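Local coordinates for protein DNA polymerase III subunit delta (Bacillus subtilis, PDB 3ZH9) that probably acts as the wrench of the bacterial sliding-ring loader, opening the dimeric beta ring so that it can be placed on primed DNA for replication, at residues I219-L222 against I223-I226; V211-S214 against L215-I219. All coordinates share one frame; numbering follows the deposited sequence.

Contact 1. Residues I219-L222 against I223-I226; sequences IFEL and INKI
F220 and N224, L222 and I226, and I219 and I223 meet one turn apart in helix 215-227, an intrahelical i to i+4 contact in the C-terminal helical domain. Four backbone bonds of the alpha-helical pattern join the turns; the straightest runs from K225 N to E221 O (2.9 Å, 171° at the hydrogen). On the apolar side, L222 and I226 lie side by side and point the same way, their CD1 atoms 3.8 Å apart. I219 reaches its partner through CG2, 4.1 Å from I223 CD1. With CG anti to its backbone N (chi1 176°), F220 sends its ring beside N224, whose ND2 lies 3.1 Å from F220 CE2; ring and amide planes stand 73° apart. N224 OD1 is hydrogen-bonded to Q295 of helix 286-296, which probably helps to fix the amide. E221 bends at chi2, bringing OE1 to 3.8 Å from N224 ND2, while K225 NZ stays 4.9 Å from E221 OE1 and forms a long, weak ion pair with E233. I219, I223 and I226 pack on helices 231-243, 248-269 and 325-338, F220 and K225 also lean on neighbouring helices, and the E221 and K225 charges probably attract only weakly.

Contact 2. Residues V211-S214 against L215-I219; sequences VARS and LEQNI. With SO4 (sulfate ion), chain H; SO4 (sulfate ion), chain M.
L215 is the first helical residue of helix 215-227, directly after S214 at the N-cap. E216 adds little to the contact: its chain runs extended, and OE1 is hydrogen-bonded to H181 and N179. Q217 supplies the capping bond, its N donating to S214 OG (2.9 Å, 148° at the hydrogen); S214 holds OG between backbone N and carbonyl carbon (chi1 76°), where it takes up an N-H of the first helical turn. The Q217 chain bends at chi2, and its CG packs 3.4 Å from R213 CG. N218 N then donates to S214 O (2.8 Å), an i to i+4 backbone bond that begins the helical pattern, while its OD1 lies 3.3 Å from R213 CD. R213 grips two sulfates, probably from the crystallisation liquor: its backbone N binds O2 of the chain H ion (2.6 Å), and NH2 binds O2 of the chain M ion (2.6 Å), an oxygen lying in the guanidinium plane at its edge. The loop from helix 204-210 lies against helix 168-177, where V211 and R213 touch L177, and L215 and I219 set the new helix against L241 of helix 231-243 and L254 of helix 248-269.

Overall arrangement
Contact 2 comes first along the chain, leading from the loop after helix 204-210 into the opening turn of helix 215-227; contact 1 continues along the same helix, and the two share I219. Their centres are 11 Å apart, on the same side of the chain's centre. They also touch through packing, with E221 CG 4.2 Å from R213 NH1. Both touch helices 231-243 and 248-269; contact 2 adds helix 168-177, contact 1 helices 286-296 and 325-338. Together they follow the chain from helix 204-210 through a short loop into helix 215-227, which belongs to the C-terminal helical bundle of this loader subunit.

Contact 1. Residues I219-L222 against I223-I226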
loop_
_atom_site.group_PDB
_atom_site.type_symbol
_atom_site.label_atom_id
_atom_site.label_comp_id
_atom_site.label_asym_id
_atom_site.label_seq_id
_atom_site.Cartn_x
_atom_site.Cartn_y
_atom_site.Cartn_z
ATOM N N ILE A 219 -3.207 17.751 5.067
ATOM C CA ILE A 219 -3.593 17.577 6.476
ATOM C C ILE A 219 -2.359 17.391 7.354
ATOM O O ILE A 219 -2.215 18.047 8.388
ATOM C CB ILE A 219 -4.539 16.365 6.679
ATOM C CG1 ILE A 219 -5.853 16.558 5.919
ATOM C CG2 ILE A 219 -4.779 16.096 8.172
ATOM C CD1 ILE A 219 -6.378 17.971 5.948
ATOM N N PHE A 220 -1.459 16.499 6.944
ATOM C CA PHE A 220 -0.221 16.310 7.694
ATOM C C PHE A 220 0.488 17.647 7.908
ATOM O O PHE A 220 0.886 17.994 9.026
ATOM C CB PHE A 220 0.724 15.324 6.983
ATOM C CG PHE A 220 2.055 15.170 7.672
ATOM C CD1 PHE A 220 2.171 14.405 8.825
ATOM C CD2 PHE A 220 3.184 15.806 7.184
ATOM C CE1 PHE A 220 3.391 14.270 9.472
ATOM C CE2 PHE A 220 4.400 15.676 7.825
ATOM C CZ PHE A 220 4.502 14.908 8.976
ATOM N N GLU A 221 0.643 18.396 6.829
ATOM C CA GLU A 221 1.395 19.653 6.871
ATOM C C GLU A 221 0.682 20.692 7.709
ATOM O O GLU A 221 1.313 21.463 8.445
ATOM C CB GLU A 221 1.622 20.199 5.457
ATOM C CG GLU A 221 2.723 19.485 4.682
ATOM C CD GLU A 221 4.083 19.563 5.372
ATOM O OE1 GLU A 221 4.255 20.412 6.279
ATOM O OE2 GLU A 221 4.979 18.769 5.006
ATOM N N LEU A 222 -0.639 20.723 7.591
ATOM C CA LEU A 222 -1.424 21.649 8.383
ATOM C C LEU A 222 -1.123 21.419 9.857
ATOM O O LEU A 222 -1.035 22.361 10.633
ATOM C CB LEU A 222 -2.907 21.427 8.124
ATOM C CG LEU A 222 -3.870 22.149 9.063
ATOM C CD1 LEU A 222 -3.624 23.645 9.014
ATOM C CD2 LEU A 222 -5.305 21.812 8.668
ATOM N N ILE A 223 -0.957 20.158 10.243
ATOM C CA ILE A 223 -0.719 19.844 11.644
ATOM C C ILE A 223 0.699 20.220 12.046
ATOM O O ILE A 223 0.927 20.693 13.166
ATOM C CB ILE A 223 -1.040 18.366 11.979
ATOM C CG1 ILE A 223 -2.550 18.144 11.951
ATOM C CG2 ILE A 223 -0.507 17.993 13.358
ATOM C CD1 ILE A 223 -2.952 16.681 11.796
ATOM N N ASN A 224 1.658 20.035 11.140
ATOM C CA ASN A 224 3.019 20.507 11.422
ATOM C C ASN A 224 3.061 22.002 11.680
ATOM O O ASN A 224 3.634 22.460 12.666
ATOM C CB ASN A 224 3.972 20.180 10.282
ATOM C CG ASN A 224 4.626 18.841 10.451
ATOM O OD1 ASN A 224 4.642 18.277 11.549
ATOM N ND2 ASN A 224 5.168 18.314 9.365
ATOM N N LYS A 225 2.448 22.759 10.781
ATOM C CA LYS A 225 2.454 24.209 10.875
ATOM C C LYS A 225 1.812 24.676 12.163
ATOM O O LYS A 225 2.295 25.612 12.799
ATOM C CB LYS A 225 1.748 24.815 9.670
ATOM C CG LYS A 225 2.466 24.530 8.376
ATOM C CD LYS A 225 3.926 24.963 8.470
ATOM C CE LYS A 225 4.756 24.371 7.331
ATOM N NZ LYS A 225 6.196 24.758 7.423
ATOM N N ILE A 226 0.733 24.013 12.564
ATOM C CA ILE A 226 0.030 24.409 13.772
ATOM C C ILE A 226 0.851 24.158 15.030
ATOM O O ILE A 226 1.055 25.069 15.835
ATOM C CB ILE A 226 -1.333 23.717 13.901
ATOM C CG1 ILE A 226 -2.359 24.411 13.001
ATOM C CG2 ILE A 226 -1.805 23.762 15.347
ATOM C CD1 ILE A 226 -3.657 23.636 12.845
#

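Contact 2. Residues V211-S214 against L215-I219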
loop_
_atom_site.group_PDB
_atom_site.type_symbol
_atom_site.label_atom_id
_atom_site.label_comp_id
_atom_site.label_asym_id
_atom_site.label_seq_id
_atom_site.Cartn_x
_atom_site.Cartn_y
_atom_site.Cartn_z
ATOM N N VAL A 211 1.885 17.448 -10.484
ATOM C CA VAL A 211 1.434 16.566 -9.399
ATOM C C VAL A 211 0.918 17.366 -8.222
ATOM O O VAL A 211 1.677 18.122 -7.601
ATOM C CB VAL A 211 2.557 15.643 -8.894
ATOM C CG1 VAL A 211 2.078 14.780 -7.717
ATOM C CG2 VAL A 211 3.098 14.760 -10.006
ATOM N N ALA A 212 -0.374 17.217 -7.922
ATOM C CA ALA A 212 -0.983 17.979 -6.834
ATOM C C ALA A 212 -0.671 17.352 -5.471
ATOM O O ALA A 212 -0.757 16.134 -5.295
ATOM C CB ALA A 212 -2.496 18.090 -7.026
ATOM N N ARG A 213 -0.321 18.193 -4.507
ATOM C CA ARG A 213 -0.133 17.739 -3.132
ATOM C C ARG A 213 -1.423 17.096 -2.657
ATOM O O ARG A 213 -2.491 17.696 -2.752
ATOM C CB ARG A 213 0.240 18.920 -2.254
ATOM C CG ARG A 213 0.850 18.540 -0.923
ATOM C CD ARG A 213 1.320 19.787 -0.169
ATOM N NE ARG A 213 2.472 20.392 -0.837
ATOM C CZ ARG A 213 3.728 20.314 -0.399
ATOM N NH1 ARG A 213 4.017 19.671 0.730
ATOM N NH2 ARG A 213 4.700 20.893 -1.089
ATOM N N SER A 214 -1.341 15.860 -2.179
ATOM C CA SER A 214 -2.542 15.142 -1.750
ATOM C C SER A 214 -3.225 15.821 -0.544
ATOM O O SER A 214 -2.583 16.530 0.242
ATOM C CB SER A 214 -2.222 13.677 -1.425
ATOM O OG SER A 214 -1.572 13.572 -0.171
ATOM N N LEU A 215 -4.532 15.622 -0.431
ATOM C CA LEU A 215 -5.302 16.114 0.713
ATOM C C LEU A 215 -4.711 15.604 2.027
ATOM O O LEU A 215 -4.565 16.355 2.996
ATOM C CB LEU A 215 -6.757 15.661 0.586
ATOM C CG LEU A 215 -7.782 16.096 1.638
ATOM C CD1 LEU A 215 -7.788 17.606 1.800
ATOM C CD2 LEU A 215 -9.162 15.604 1.231
ATOM N N GLU A 216 -4.352 14.323 2.045
ATOM C CA GLU A 216 -3.802 13.698 3.238
ATOM C C GLU A 216 -2.440 14.292 3.577
ATOM O O GLU A 216 -2.084 14.443 4.748
ATOM C CB GLU A 216 -3.686 12.181 3.045
ATOM C CG GLU A 216 -3.072 11.461 4.237
ATOM C CD GLU A 216 -2.910 9.961 4.013
ATOM O OE1 GLU A 216 -1.966 9.562 3.290
ATOM O OE2 GLU A 216 -3.721 9.185 4.571
ATOM N N GLN A 217 -1.664 14.634 2.557
ATOM C CA GLN A 217 -0.385 15.285 2.810
ATOM C C GLN A 217 -0.618 16.709 3.320
ATOM O O GLN A 217 0.083 17.189 4.231
ATOM C CB GLN A 217 0.480 15.288 1.547
ATOM C CG GLN A 217 1.567 16.352 1.561
ATOM C CD GLN A 217 2.683 16.017 2.513
ATOM O OE1 GLN A 217 2.844 14.865 2.895
ATOM N NE2 GLN A 217 3.460 17.018 2.904
ATOM N N ASN A 218 -1.612 17.384 2.741
ATOM C CA ASN A 218 -1.973 18.725 3.205
ATOM C C ASN A 218 -2.372 18.717 4.682
ATOM O O ASN A 218 -1.911 19.560 5.459
ATOM C CB ASN A 218 -3.075 19.333 2.336
ATOM C CG ASN A 218 -2.518 20.063 1.116
ATOM O OD1 ASN A 218 -1.546 20.812 1.217
ATOM N ND2 ASN A 218 -3.113 19.826 -0.039
ATOM N N ILE A 219 -3.207 17.751 5.067
ATOM C CA ILE A 219 -3.593 17.577 6.476
ATOM C C ILE A 219 -2.359 17.391 7.354
ATOM O O ILE A 219 -2.215 18.047 8.388
ATOM C CB ILE A 219 -4.539 16.365 6.679
ATOM C CG1 ILE A 219 -5.853 16.558 5.919
ATOM C CG2 ILE A 219 -4.779 16.096 8.172
ATOM C CD1 ILE A 219 -6.378 17.971 5.948
HETATM S S SO4 H . -0.423 21.760 -5.555
HETATM O O1 SO4 H . 0.322 22.204 -6.742
HETATM O O2 SO4 H . 0.349 20.713 -4.895
HETATM O O3 SO4 H . -1.731 21.221 -5.930
HETATM O O4 SO4 H . -0.592 22.906 -4.658
HETATM S S SO4 M . 5.118 22.341 -4.767
HETATM O O1 SO4 M . 5.186 21.033 -5.446
HETATM O O2 SO4 M . 5.316 22.167 -3.327
HETATM O O3 SO4 M . 3.811 22.967 -4.986
HETATM O O4 SO4 M . 6.147 23.231 -5.306
#